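PDB 5WHM: IclR family transcriptional regulator from Brucella abortus, which represses transcription as an IclR-type regulator, probably binding operator DNA through its N-terminal helix-turn-helix domain and sensing an effector through its C-terminal domain. Local coordinates for the interface of chains A and B. Numbering follows the deposited sequence. Chains: chain A/B, IclR family transcriptional regulator.

The interface of chains A and B. Residues chain A 91, 94-95, 125, 130-132, 148; chain B 85, 88-89.
B:Leu88 reaches between two elements of chain A, the strand carrying A:Val130 and A:Leu132 and the helix carrying A:Gly91, A:Met94 and A:Leu95. Its two methyl branches divide the work. CD1 meets A:Leu132 CD2 at 3.6 Å and also touches A:Val130 CG1, whereas CD2 lies 3.9 Å from A:Gly91 CA, over helix backbone that carries no side chain there. A:Met94 runs roughly perpendicular to B:Leu88, its selenium 4.1 Å from CG and CD1. Because the selenomethionine chain bends at chi2 (-98°) and chi3, its terminal CE ends 3.6 Å from B:Ile85 CD1. That same CD1 also packs on A:Leu132 CD2, while the B:Ile85 and A:Val130 side chains lie alongside and point opposite ways, with CG2 to CG2 at 3.8 Å. At the polar margin, B:Arg89 folds at chi2 and chi3, laying CD on A:Val130 CG2 and bringing NH2 to A:Asp125 OD2 at 2.9 Å. This salt bridge has weak hydrogen-bond geometry (128° at H); the carboxylate and guanidinium planes stand 87° apart, and the contact runs through NH2 and OD2 rather than as a coplanar pair. A water links A:Gly148 O to B:Leu88 O, 2.6 Å from the latter. The patch, which probably helps hold a dimer together, joins 3-10 helix 85-90 of chain B to helix 86-95, strands 118-125 and 128-135 and the loop at A:Gly148, within a two-fold interface that repeats it with chains exchanged.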
loop_
_atom_site.group_PDB
_atom_site.type_symbol
_atom_site.label_atom_id
_atom_site.label_comp_id
_atom_site.label_asym_id
_atom_site.label_seq_id
_atom_site.Cartn_x
_atom_site.Cartn_y
_atom_site.Cartn_z
ATOM N N GLY A 91 -0.673 -3.355 -0.953
ATOM C CA GLY A 91 -1.549 -2.190 -0.788
ATOM C C GLY A 91 -2.056 -1.639 -2.099
ATOM O O GLY A 91 -3.235 -1.278 -2.225
HETATM N N MSE A 94 -4.770 -3.706 -3.497
HETATM C CA MSE A 94 -6.040 -3.367 -2.828
HETATM C C MSE A 94 -6.663 -2.066 -3.384
HETATM O O MSE A 94 -7.827 -2.060 -3.801
HETATM C CB MSE A 94 -5.829 -3.235 -1.324
HETATM C CG MSE A 94 -7.153 -3.198 -0.549
HETATM SE SE MSE A 94 -7.646 -1.339 -0.154
HETATM C CE MSE A 94 -9.524 -1.515 -0.786
ATOM N N LEU A 95 -5.858 -0.992 -3.413
ATOM C CA LEU A 95 -6.317 0.294 -3.936
ATOM C C LEU A 95 -6.869 0.169 -5.340
ATOM O O LEU A 95 -7.798 0.897 -5.712
ATOM C CB LEU A 95 -5.181 1.326 -3.916
ATOM C CG LEU A 95 -4.712 1.721 -2.506
ATOM C CD1 LEU A 95 -3.359 2.468 -2.586
ATOM C CD2 LEU A 95 -5.784 2.599 -1.797
ATOM N N ASP A 125 -11.217 0.868 9.335
ATOM C CA ASP A 125 -10.631 -0.418 9.709
ATOM C C ASP A 125 -10.440 -0.411 11.215
ATOM O O ASP A 125 -9.744 0.462 11.745
ATOM C CB ASP A 125 -9.291 -0.696 9.016
ATOM C CG ASP A 125 -8.675 -2.005 9.520
ATOM O OD1 ASP A 125 -9.169 -3.085 9.125
ATOM O OD2 ASP A 125 -7.770 -1.947 10.377
ATOM N N VAL A 130 -9.236 5.131 7.392
ATOM C CA VAL A 130 -8.043 5.030 6.557
ATOM C C VAL A 130 -8.287 5.836 5.288
ATOM O O VAL A 130 -9.280 5.604 4.598
ATOM C CB VAL A 130 -7.744 3.555 6.204
ATOM C CG1 VAL A 130 -6.449 3.469 5.378
ATOM C CG2 VAL A 130 -7.701 2.686 7.474
ATOM N N TYR A 131 -7.407 6.785 4.985
ATOM C CA TYR A 131 -7.504 7.512 3.711
ATOM C C TYR A 131 -7.236 6.598 2.514
ATOM O O TYR A 131 -6.205 5.930 2.454
ATOM C CB TYR A 131 -6.510 8.679 3.688
ATOM C CG TYR A 131 -7.034 9.945 4.392
ATOM C CD1 TYR A 131 -8.336 10.015 4.874
ATOM C CD2 TYR A 131 -6.264 11.086 4.465
ATOM C CE1 TYR A 131 -8.829 11.190 5.503
ATOM C CE2 TYR A 131 -6.749 12.261 5.063
ATOM C CZ TYR A 131 -8.031 12.300 5.584
ATOM O OH TYR A 131 -8.498 13.461 6.169
ATOM N N LEU A 132 -8.170 6.584 1.554
ATOM C CA LEU A 132 -8.080 5.780 0.347
ATOM C C LEU A 132 -7.744 6.600 -0.879
ATOM O O LEU A 132 -7.203 6.050 -1.854
ATOM C CB LEU A 132 -9.409 5.047 0.089
ATOM C CG LEU A 132 -9.934 4.172 1.231
ATOM C CD1 LEU A 132 -11.258 3.574 0.837
ATOM C CD2 LEU A 132 -8.908 3.038 1.634
ATOM N N GLY A 148 -3.508 5.647 2.777
ATOM C CA GLY A 148 -3.202 4.683 3.810
ATOM C C GLY A 148 -2.910 5.257 5.180
ATOM O O GLY A 148 -2.661 4.486 6.115
ATOM N N ILE B 85 -9.730 -3.075 3.243
ATOM C CA ILE B 85 -9.031 -1.914 3.800
ATOM C C ILE B 85 -7.931 -2.327 4.756
ATOM O O ILE B 85 -6.916 -1.627 4.889
ATOM C CB ILE B 85 -10.023 -0.989 4.552
ATOM C CG1 ILE B 85 -11.237 -0.644 3.678
ATOM C CG2 ILE B 85 -9.283 0.278 5.058
ATOM C CD1 ILE B 85 -10.855 -0.116 2.273
ATOM N N LEU B 88 -4.149 -2.099 3.985
ATOM C CA LEU B 88 -3.327 -0.878 4.067
ATOM C C LEU B 88 -2.691 -0.678 5.435
ATOM O O LEU B 88 -1.665 0.002 5.534
ATOM C CB LEU B 88 -4.149 0.376 3.690
ATOM C CG LEU B 88 -4.766 0.328 2.294
ATOM C CD1 LEU B 88 -5.723 1.509 2.072
ATOM C CD2 LEU B 88 -3.666 0.337 1.213
ATOM N N ARG B 89 -3.246 -1.269 6.479
ATOM C CA ARG B 89 -2.702 -1.154 7.827
ATOM C C ARG B 89 -1.442 -1.997 8.014
ATOM O O ARG B 89 -0.817 -1.936 9.081
ATOM C CB ARG B 89 -3.737 -1.627 8.867
ATOM C CG ARG B 89 -5.148 -1.016 8.812
ATOM C CD ARG B 89 -5.134 0.451 9.229
ATOM N NE ARG B 89 -4.638 0.757 10.589
ATOM C CZ ARG B 89 -5.364 0.772 11.715
ATOM N NH1 ARG B 89 -4.790 1.142 12.857
ATOM N NH2 ARG B 89 -6.640 0.392 11.742
HETATM O O HOH W 1 -0.935 2.452 5.544
#